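Local coordinates for hypothetical protein (Plasmodium falciparum, PDB 1ZSO), which is of unknown function but belongs to the UPF0587 family, whose members are generally assigned zinc binding, so it may bind zinc, at residues D145-E149 and H150-V154; E95-N98 and N99-R102; V85-K88 and N89-S92; D135-L138 and S139-N142. One frame throughout, in Å; residues are numbered along the deposited sequence.

In the fold
All four contacts are local, each within one continuous stretch, and lie at the surface of an all-beta chain. Interaction 1 is the closed end of the hairpin of strands 143-147 and 152-163, its centre about 27 Å from the chain centre, and rests mainly on paired backbone bonds. The others are loops. Interactions 2 and 3 lie on the path between strands 80-85 and 102-110 and touch where Arg102 reaches Asn89 and Ser92; interaction 2 relies on an arginine-amide bond and a beta turn, interaction 3 on one backbone bond and a bridging water. Interaction 4 leads into the hairpin of interaction 1 and uses a side-chain amide to cap a turn, near the second subunit.

Interaction 1 (D145-E149 and H150-V154); sequences DYNEE and HEMCV
Asp145 and Val154 form an antiparallel hydrogen-bonded pair, with Asp145 N to Val154 O at 2.8 Å and Val154 N returning a bond to Asp145 O. The Asp145 carboxylate turns back on its own strand, where OD2 receives Tyr146 N on its anti lone pair. Tyr146 faces Cys153 in a non-hydrogen-bonded pair. With CG anti to the backbone N (chi1 -166°), its ring lies along the partner strand: Met152 N sits over one face near the rim, while Cys153 SG lies at the edge, 3.8 Å from Tyr146 CD2. Farther out, the phenol oxygen rests beside Glu151, Tyr146 OH to Glu151 CB being 3.5 Å. Asn147 closes the regular pairing through two bonds with Met152, present as selenomethionine, the shorter being Asn147 N to Met152 O at 2.6 Å. Glu151 and Met152 both stand against Asn147, which makes a G1 beta bulge at the end of the pairing, with Glu151 at positive phi. The Asn147 amide spans the turn. Its OD1 accepts His150 N at 3.1 Å, the donor standing above the carbonyl plane, and a weak bond from His150 ND1 at 3.5 Å; its ND2 is bound by Asp127. Glu148 O takes a weak bond from Glu151 N. Glu149 then lays OE1 over one face of the imidazole, 3.2 Å from His150 CE1. Asn147 thus joins the turn to Asp127 of strand 123-127 through its two amide ends, and the carboxylate above the His150 ring would probably favour its protonated form.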
loop_
_atom_site.group_PDB
_atom_site.type_symbol
_atom_site.label_atom_id
_atom_site.label_comp_id
_atom_site.label_asym_id
_atom_site.label_seq_id
_atom_site.Cartn_x
_atom_site.Cartn_y
_atom_site.Cartn_z
ATOM N N ASP B 145 -29.156 -13.327 7.362
ATOM C CA ASP B 145 -29.309 -13.231 8.791
ATOM C C ASP B 145 -30.818 -13.304 9.031
ATOM O O ASP B 145 -31.607 -13.433 8.085
ATOM C CB ASP B 145 -28.705 -11.919 9.344
ATOM C CG ASP B 145 -28.090 -12.086 10.761
ATOM O OD1 ASP B 145 -26.981 -11.555 11.001
ATOM O OD2 ASP B 145 -28.701 -12.748 11.633
ATOM N N TYR B 146 -31.212 -13.218 10.301
ATOM C CA TYR B 146 -32.599 -13.359 10.710
ATOM C C TYR B 146 -32.875 -12.200 11.627
ATOM O O TYR B 146 -32.118 -11.945 12.556
ATOM C CB TYR B 146 -32.788 -14.687 11.452
ATOM C CG TYR B 146 -34.216 -15.137 11.667
ATOM C CD1 TYR B 146 -34.753 -15.172 12.933
ATOM C CD2 TYR B 146 -35.025 -15.548 10.599
ATOM C CE1 TYR B 146 -36.077 -15.593 13.155
ATOM C CE2 TYR B 146 -36.358 -15.980 10.807
ATOM C CZ TYR B 146 -36.873 -16.002 12.090
ATOM O OH TYR B 146 -38.179 -16.410 12.348
ATOM N N ASN B 147 -33.938 -11.465 11.341
ATOM C CA ASN B 147 -34.416 -10.449 12.267
ATOM C C ASN B 147 -35.302 -11.128 13.314
ATOM O O ASN B 147 -36.454 -11.488 13.037
ATOM C CB ASN B 147 -35.175 -9.339 11.529
ATOM C CG ASN B 147 -35.405 -8.124 12.393
ATOM O OD1 ASN B 147 -35.852 -8.223 13.541
ATOM N ND2 ASN B 147 -35.116 -6.959 11.841
ATOM N N GLU B 148 -34.743 -11.313 14.512
ATOM C CA GLU B 148 -35.459 -11.957 15.606
ATOM C C GLU B 148 -36.637 -11.094 16.049
ATOM O O GLU B 148 -37.681 -11.618 16.446
ATOM C CB GLU B 148 -34.541 -12.170 16.816
ATOM C CG GLU B 148 -33.200 -12.849 16.544
ATOM C CD GLU B 148 -33.261 -14.374 16.487
ATOM O OE1 GLU B 148 -33.970 -15.015 17.301
ATOM O OE2 GLU B 148 -32.558 -14.932 15.622
ATOM N N GLU B 149 -36.447 -9.774 16.023
ATOM C CA GLU B 149 -37.470 -8.818 16.492
ATOM C C GLU B 149 -38.782 -8.995 15.734
ATOM O O GLU B 149 -39.856 -9.037 16.344
ATOM C CB GLU B 149 -36.973 -7.373 16.330
ATOM C CG GLU B 149 -36.873 -6.556 17.608
ATOM C CD GLU B 149 -37.930 -5.457 17.679
ATOM O OE1 GLU B 149 -38.752 -5.359 16.748
ATOM O OE2 GLU B 149 -37.938 -4.685 18.658
ATOM N N HIS B 150 -38.689 -9.104 14.409
ATOM C CA HIS B 150 -39.866 -9.261 13.566
ATOM C C HIS B 150 -39.938 -10.649 12.931
ATOM O O HIS B 150 -40.762 -10.876 12.054
ATOM C CB HIS B 150 -39.889 -8.198 12.455
ATOM C CG HIS B 150 -39.828 -6.779 12.949
ATOM N ND1 HIS B 150 -38.640 -6.139 13.240
ATOM C CD2 HIS B 150 -40.806 -5.865 13.160
ATOM C CE1 HIS B 150 -38.891 -4.901 13.630
ATOM N NE2 HIS B 150 -40.196 -4.709 13.589
ATOM N N GLU B 151 -39.074 -11.569 13.358
ATOM C CA GLU B 151 -39.047 -12.943 12.818
ATOM C C GLU B 151 -38.931 -12.971 11.275
ATOM O O GLU B 151 -39.779 -13.534 10.570
ATOM C CB GLU B 151 -40.262 -13.741 13.335
ATOM C CG GLU B 151 -39.976 -14.363 14.720
ATOM C CD GLU B 151 -41.198 -14.541 15.610
ATOM O OE1 GLU B 151 -42.170 -15.217 15.197
ATOM O OE2 GLU B 151 -41.158 -14.032 16.755
HETATM N N MSE B 152 -37.847 -12.385 10.766
HETATM C CA MSE B 152 -37.750 -12.074 9.335
HETATM C C MSE B 152 -36.403 -12.442 8.757
HETATM O O MSE B 152 -35.381 -11.973 9.223
HETATM C CB MSE B 152 -38.017 -10.575 9.110
HETATM C CG MSE B 152 -37.834 -10.093 7.670
HETATM SE SE MSE B 152 -38.423 -8.205 7.423
HETATM C CE MSE B 152 -36.776 -7.245 7.956
ATOM N N CYS B 153 -36.403 -13.280 7.727
ATOM C CA CYS B 153 -35.161 -13.622 7.045
ATOM C C CYS B 153 -34.727 -12.419 6.208
ATOM O O CYS B 153 -35.542 -11.774 5.516
ATOM C CB CYS B 153 -35.318 -14.865 6.142
ATOM S SG CYS B 153 -35.715 -16.517 6.963
ATOM N N VAL B 154 -33.430 -12.136 6.271
ATOM C CA VAL B 154 -32.798 -11.077 5.487
ATOM C C VAL B 154 -31.636 -11.685 4.718
ATOM O O VAL B 154 -30.829 -12.363 5.289
ATOM C CB VAL B 154 -32.268 -9.992 6.423
ATOM C CG1 VAL B 154 -31.739 -8.858 5.642
ATOM C CG2 VAL B 154 -33.362 -9.539 7.346
#

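Interaction 2 (E95-N98 and N99-R102); sequences EVNN and NEWR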
loop_
_atom_site.group_PDB
_atom_site.type_symbol
_atom_site.label_atom_id
_atom_site.label_comp_id
_atom_site.label_asym_id
_atom_site.label_seq_id
_atom_site.Cartn_x
_atom_site.Cartn_y
_atom_site.Cartn_z
ATOM N N GLU B 95 -33.027 -1.504 -2.342
ATOM C CA GLU B 95 -34.147 -2.383 -2.673
ATOM C C GLU B 95 -34.582 -2.217 -4.133
ATOM O O GLU B 95 -34.776 -3.199 -4.875
ATOM C CB GLU B 95 -35.311 -2.066 -1.737
ATOM C CG GLU B 95 -36.518 -2.976 -1.816
ATOM C CD GLU B 95 -37.521 -2.680 -0.682
ATOM O OE1 GLU B 95 -37.227 -1.773 0.146
ATOM O OE2 GLU B 95 -38.593 -3.341 -0.607
ATOM N N VAL B 96 -34.721 -0.967 -4.545
ATOM C CA VAL B 96 -35.205 -0.664 -5.868
ATOM C C VAL B 96 -34.307 -1.234 -6.980
ATOM O O VAL B 96 -34.775 -1.468 -8.101
ATOM C CB VAL B 96 -35.410 0.867 -6.034
ATOM C CG1 VAL B 96 -34.071 1.616 -6.179
ATOM C CG2 VAL B 96 -36.324 1.147 -7.229
ATOM N N ASN B 97 -33.028 -1.475 -6.674
ATOM C CA ASN B 97 -32.091 -2.018 -7.662
ATOM C C ASN B 97 -32.065 -3.538 -7.641
ATOM O O ASN B 97 -31.196 -4.171 -8.261
ATOM C CB ASN B 97 -30.646 -1.521 -7.404
ATOM C CG ASN B 97 -30.578 -0.034 -7.101
ATOM O OD1 ASN B 97 -30.009 0.382 -6.067
ATOM N ND2 ASN B 97 -31.169 0.780 -7.987
ATOM N N ASN B 98 -32.987 -4.128 -6.885
ATOM C CA ASN B 98 -33.013 -5.565 -6.730
ATOM C C ASN B 98 -32.886 -6.300 -8.077
ATOM O O ASN B 98 -33.709 -6.127 -9.011
ATOM C CB ASN B 98 -34.287 -6.009 -5.991
ATOM C CG ASN B 98 -34.304 -7.509 -5.727
ATOM O OD1 ASN B 98 -33.256 -8.122 -5.501
ATOM N ND2 ASN B 98 -35.491 -8.110 -5.763
ATOM N N ASN B 99 -31.842 -7.119 -8.152
ATOM C CA ASN B 99 -31.508 -7.891 -9.349
ATOM C C ASN B 99 -31.162 -7.100 -10.611
ATOM O O ASN B 99 -31.219 -7.641 -11.727
ATOM C CB ASN B 99 -32.573 -8.957 -9.660
ATOM C CG ASN B 99 -32.006 -10.391 -9.559
ATOM O OD1 ASN B 99 -30.777 -10.605 -9.357
ATOM N ND2 ASN B 99 -32.890 -11.378 -9.715
ATOM N N GLU B 100 -30.753 -5.847 -10.440
ATOM C CA GLU B 100 -30.314 -5.038 -11.584
ATOM C C GLU B 100 -28.860 -4.692 -11.362
ATOM O O GLU B 100 -28.443 -4.462 -10.206
ATOM C CB GLU B 100 -31.092 -3.726 -11.720
ATOM C CG GLU B 100 -32.590 -3.834 -11.811
ATOM C CD GLU B 100 -33.279 -2.482 -11.558
ATOM O OE1 GLU B 100 -32.571 -1.442 -11.477
ATOM O OE2 GLU B 100 -34.519 -2.469 -11.411
ATOM N N TRP B 101 -28.109 -4.653 -12.459
ATOM C CA TRP B 101 -26.725 -4.130 -12.449
ATOM C C TRP B 101 -26.728 -2.673 -12.005
ATOM O O TRP B 101 -27.658 -1.931 -12.293
ATOM C CB TRP B 101 -26.092 -4.258 -13.833
ATOM C CG TRP B 101 -25.624 -5.655 -14.097
ATOM C CD1 TRP B 101 -26.214 -6.587 -14.897
ATOM C CD2 TRP B 101 -24.467 -6.301 -13.515
ATOM N NE1 TRP B 101 -25.492 -7.766 -14.858
ATOM C CE2 TRP B 101 -24.413 -7.605 -14.024
ATOM C CE3 TRP B 101 -23.493 -5.897 -12.621
ATOM C CZ2 TRP B 101 -23.425 -8.500 -13.665
ATOM C CZ3 TRP B 101 -22.508 -6.781 -12.279
ATOM C CH2 TRP B 101 -22.481 -8.070 -12.788
ATOM N N ARG B 102 -25.712 -2.268 -11.266
ATOM C CA ARG B 102 -25.631 -0.884 -10.813
ATOM C C ARG B 102 -24.165 -0.521 -10.491
ATOM O O ARG B 102 -23.425 -1.295 -9.883
ATOM C CB ARG B 102 -26.607 -0.625 -9.628
ATOM C CG ARG B 102 -26.212 0.510 -8.638
ATOM C CD ARG B 102 -27.397 1.160 -7.862
ATOM N NE ARG B 102 -26.973 2.370 -7.131
ATOM C CZ ARG B 102 -27.715 3.069 -6.248
ATOM N NH1 ARG B 102 -28.958 2.692 -5.931
ATOM N NH2 ARG B 102 -27.204 4.159 -5.657
#
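Asn97 and Arg102 are joined by a side-chain hydrogen bond, Arg102 NH1 donating to Asn97 OD1 at 2.5 Å, a short separation. The bond is bent, 145° at the hydrogen, and the oxygen lies near the guanidinium plane at its edge. Amide and guanidinium stand almost perpendicular, 84° apart. The arginine chain, extended from CG to NE, passes over one face of the amide, bringing the methylene Arg102 CD to 3.3 Å from Asn97 OD1. That same oxygen also accepts a bond from Glu94 N, so two donors fix the amide, and Arg102 NH2 adds a long, weak ion pair with Glu94. Backbone bonding accounts for the reversal itself. Glu100 N donates to Asn97 O at 2.8 Å, and two residues earlier Asn98 N donates to Glu95 O at 2.8 Å, at the end of the 3-10 segment 95-97. Asn98 OD1 is taken up by Leu20 N of strand 9-21. In van der Waals contact, the Glu100 chain, CG anti to its carbonyl carbon (chi1 -56°), folds back alongside Asn97, with Glu100 CB 3.5 Å from Asn97 O; its carboxylate lies near Val96 O, two acceptors with no bond between them. Trp101 points away from the turn and packs on strands 9-21 and 152-163. The four residues Asn97 to Glu100 make a type II beta turn, with Asn99 at the positive-phi third position usual for that turn, joining a short 3-10 segment to strand 102-110 of the six-stranded sheet.

Interaction 3 (V85-K88 and N89-S92); sequences VNTK and NSCS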
loop_
_atom_site.group_PDB
_atom_site.type_symbol
_atom_site.label_atom_id
_atom_site.label_comp_id
_atom_site.label_asym_id
_atom_site.label_seq_id
_atom_site.Cartn_x
_atom_site.Cartn_y
_atom_site.Cartn_z
ATOM N N VAL B 85 -12.913 7.432 -6.303
ATOM C CA VAL B 85 -13.512 8.656 -6.718
ATOM C C VAL B 85 -14.797 8.827 -5.935
ATOM O O VAL B 85 -15.696 7.989 -6.020
ATOM C CB VAL B 85 -13.840 8.653 -8.232
ATOM C CG1 VAL B 85 -14.577 9.940 -8.608
ATOM C CG2 VAL B 85 -12.600 8.519 -9.074
ATOM N N ASN B 86 -14.892 9.913 -5.177
ATOM C CA ASN B 86 -16.112 10.197 -4.421
ATOM C C ASN B 86 -17.215 10.625 -5.395
ATOM O O ASN B 86 -17.105 11.651 -6.043
ATOM C CB ASN B 86 -15.858 11.277 -3.359
ATOM C CG ASN B 86 -14.696 10.909 -2.395
ATOM O OD1 ASN B 86 -13.535 11.302 -2.609
ATOM N ND2 ASN B 86 -15.008 10.138 -1.350
ATOM N N THR B 87 -18.247 9.804 -5.533
ATOM C CA THR B 87 -19.478 10.175 -6.263
ATOM C C THR B 87 -20.625 10.088 -5.257
ATOM O O THR B 87 -20.516 9.402 -4.267
ATOM C CB THR B 87 -19.707 9.249 -7.496
ATOM O OG1 THR B 87 -19.652 7.866 -7.103
ATOM C CG2 THR B 87 -18.614 9.467 -8.525
ATOM N N LYS B 88 -21.705 10.808 -5.446
ATOM C CA LYS B 88 -22.722 10.795 -4.405
ATOM C C LYS B 88 -23.551 9.516 -4.532
ATOM O O LYS B 88 -23.727 8.964 -5.628
ATOM C CB LYS B 88 -23.565 12.102 -4.389
ATOM C CG LYS B 88 -24.901 12.079 -5.103
ATOM C CD LYS B 88 -24.746 12.158 -6.614
ATOM C CE LYS B 88 -26.011 11.679 -7.311
ATOM N NZ LYS B 88 -27.221 12.201 -6.630
ATOM N N ASN B 89 -24.039 9.044 -3.393
ATOM C CA ASN B 89 -24.541 7.668 -3.254
ATOM C C ASN B 89 -23.665 6.620 -3.960
ATOM O O ASN B 89 -24.167 5.652 -4.534
ATOM C CB ASN B 89 -25.969 7.554 -3.745
ATOM C CG ASN B 89 -26.806 8.759 -3.381
ATOM O OD1 ASN B 89 -27.186 8.964 -2.220
ATOM N ND2 ASN B 89 -27.131 9.552 -4.385
ATOM N N SER B 90 -22.355 6.811 -3.901
ATOM C CA SER B 90 -21.430 5.762 -4.221
ATOM C C SER B 90 -21.630 4.669 -3.162
ATOM O O SER B 90 -22.134 4.922 -2.070
ATOM C CB SER B 90 -19.997 6.332 -4.182
ATOM O OG SER B 90 -19.000 5.421 -4.678
ATOM N N CYS B 91 -21.264 3.449 -3.505
ATOM C CA CYS B 91 -21.150 2.369 -2.557
ATOM C C CYS B 91 -22.441 2.029 -1.854
ATOM O O CYS B 91 -22.396 1.672 -0.686
ATOM C CB CYS B 91 -20.098 2.698 -1.499
ATOM S SG CYS B 91 -18.443 2.786 -2.144
ATOM N N SER B 92 -23.565 2.122 -2.559
ATOM C CA SER B 92 -24.870 1.769 -2.030
ATOM C C SER B 92 -25.658 0.993 -3.107
ATOM O O SER B 92 -25.591 1.320 -4.275
ATOM C CB SER B 92 -25.636 3.049 -1.616
ATOM O OG SER B 92 -26.719 2.753 -0.741
HETATM O O HOH W 1 -17.583 6.020 -6.657
#
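Thr87 and Ser90 meet across a tight bend in the chain. Their backbones are joined by a hydrogen bond from Ser90 N to Thr87 O at 3.2 Å, a long and bent one (143° at the hydrogen), with the donor above the carbonyl plane. The Ser90 methylene tucks in beside it, with Ser90 CB 3.1 Å from Thr87 O, and Thr87 OG1 approaches the same carbon at 3.3 Å. One water joins the two hydroxyls from between them: it lies 2.8 Å from Thr87 OG1 and 2.5 Å from Ser90 OG, and it donates to Val85 O at 2.8 Å. Two torsions aim the hydroxyls at it. Thr87 OG1 sits between its backbone N and carbonyl carbon (chi1 52°), whereas Ser90 OG is turned anti to its own N (chi1 -171°). At the corner, Lys88 folds its bent chain across the Asn89 amide, Lys88 CG lying 3.4 Å from Asn89 ND2. Asn89 has a positive phi and reaches Arg102. Farther out, Ser90 OG makes a weak hydrogen bond with Phe104 O, and backbone bonds of Val85 with Ser106 and of Cys91 with Phe104 hold both ends of the bend to strand 102-110. The Cys91 side chain touches Cys28. A water held by three polar groups therefore completes the bend, bridging a carbonyl and two hydroxyls whose oxygens, Thr87 OG1 and Ser90 OG, stand 3.5 Å apart.

Interaction 4 (D135-L138 and S139-N142); sequences DVNL and SDQN
A type I beta turn from Leu138 to Gln141, preceded by an Asx turn at Asn137, leads the chain out of strand 132-136. Its closing bond runs from Gln141 N to Leu138 O at 2.9 Å, with the donor well above the carbonyl plane. The Asn137 amide caps the start of the bend: OD1 receives both Ser139 N at 2.8 Å and Ser139 OG at 3.0 Å, the hydroxyl lying in the carbonyl plane on a lone pair. With chi1 at 176° the Asn137 side chain lies beside its carbonyl carbon, bringing OD1 forward to these donors, and gripping by two bonds should hold the amide against rotation. Beyond the corner, Asn142 ND2 donates to Asp140 O at 3.2 Å, while Asn142 OD1 accepts from Asn158 N. Leu138 supplies the apolar side, its CD2 being 3.9 Å from Asn142 C. Glu75 of the second subunit packs on Asn137 and makes a weak hydrogen bond with Ser139 OG, which would probably compete with the bond to Asn137 OD1. Within the chain, Leu138 is buried against strands 123-127, 143-147 and 152-163, and Gln141 OE1 is hydrogen-bonded to Tyr161 OH, so the turn bridges the four-stranded sheet and the six-stranded one.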
loop_
_atom_site.group_PDB
_atom_site.type_symbol
_atom_site.label_atom_id
_atom_site.label_comp_id
_atom_site.label_asym_id
_atom_site.label_seq_id
_atom_site.Cartn_x
_atom_site.Cartn_y
_atom_site.Cartn_z
ATOM N N ASP B 135 -20.094 -6.337 9.536
ATOM C CA ASP B 135 -19.196 -7.423 9.200
ATOM C C ASP B 135 -19.935 -8.399 8.280
ATOM O O ASP B 135 -19.827 -9.611 8.431
ATOM C CB ASP B 135 -18.754 -8.127 10.488
ATOM C CG ASP B 135 -17.819 -7.262 11.349
ATOM O OD1 ASP B 135 -16.679 -6.990 10.886
ATOM O OD2 ASP B 135 -18.213 -6.880 12.489
ATOM N N VAL B 136 -20.716 -7.852 7.358
ATOM C CA VAL B 136 -21.455 -8.658 6.384
ATOM C C VAL B 136 -20.459 -9.196 5.376
ATOM O O VAL B 136 -19.723 -8.442 4.734
ATOM C CB VAL B 136 -22.576 -7.852 5.707
ATOM C CG1 VAL B 136 -23.184 -8.610 4.553
ATOM C CG2 VAL B 136 -23.651 -7.477 6.735
ATOM N N ASN B 137 -20.379 -10.518 5.316
ATOM C CA ASN B 137 -19.365 -11.193 4.518
ATOM C C ASN B 137 -19.916 -11.566 3.172
ATOM O O ASN B 137 -20.837 -12.362 3.086
ATOM C CB ASN B 137 -18.865 -12.464 5.199
ATOM C CG ASN B 137 -17.879 -13.230 4.325
ATOM O OD1 ASN B 137 -17.361 -12.674 3.340
ATOM N ND2 ASN B 137 -17.590 -14.504 4.688
ATOM N N LEU B 138 -19.345 -10.990 2.124
ATOM C CA LEU B 138 -19.807 -11.295 0.781
ATOM C C LEU B 138 -18.660 -11.831 -0.066
ATOM O O LEU B 138 -18.786 -11.934 -1.272
ATOM C CB LEU B 138 -20.511 -10.087 0.134
ATOM C CG LEU B 138 -21.861 -9.696 0.743
ATOM C CD1 LEU B 138 -22.411 -8.375 0.182
ATOM C CD2 LEU B 138 -22.906 -10.745 0.530
ATOM N N SER B 139 -17.564 -12.220 0.566
ATOM C CA SER B 139 -16.506 -12.842 -0.185
ATOM C C SER B 139 -16.994 -14.122 -0.854
ATOM O O SER B 139 -16.479 -14.478 -1.908
ATOM C CB SER B 139 -15.253 -13.113 0.667
ATOM O OG SER B 139 -15.435 -14.192 1.549
ATOM N N ASP B 140 -17.985 -14.802 -0.274
ATOM C CA ASP B 140 -18.571 -15.999 -0.908
ATOM C C ASP B 140 -19.870 -15.701 -1.718
ATOM O O ASP B 140 -20.574 -16.627 -2.163
ATOM C CB ASP B 140 -18.844 -17.071 0.148
ATOM C CG ASP B 140 -19.642 -16.539 1.312
ATOM O OD1 ASP B 140 -20.303 -15.451 1.183
ATOM O OD2 ASP B 140 -19.570 -17.195 2.385
ATOM N N GLN B 141 -20.176 -14.401 -1.853
ATOM C CA GLN B 141 -21.171 -13.865 -2.775
ATOM C C GLN B 141 -22.595 -13.958 -2.254
ATOM O O GLN B 141 -23.546 -13.642 -2.974
ATOM C CB GLN B 141 -21.055 -14.529 -4.151
ATOM C CG GLN B 141 -19.965 -13.946 -5.053
ATOM C CD GLN B 141 -18.568 -14.496 -4.801
ATOM O OE1 GLN B 141 -17.582 -13.737 -4.820
ATOM N NE2 GLN B 141 -18.462 -15.805 -4.589
ATOM N N ASN B 142 -22.751 -14.387 -0.996
ATOM C CA ASN B 142 -24.074 -14.745 -0.453
ATOM C C ASN B 142 -24.049 -14.454 1.057
ATOM O O ASN B 142 -23.048 -14.685 1.735
ATOM C CB ASN B 142 -24.430 -16.236 -0.684
ATOM C CG ASN B 142 -24.647 -16.599 -2.156
ATOM O OD1 ASN B 142 -25.751 -16.405 -2.721
ATOM N ND2 ASN B 142 -23.618 -17.173 -2.776
#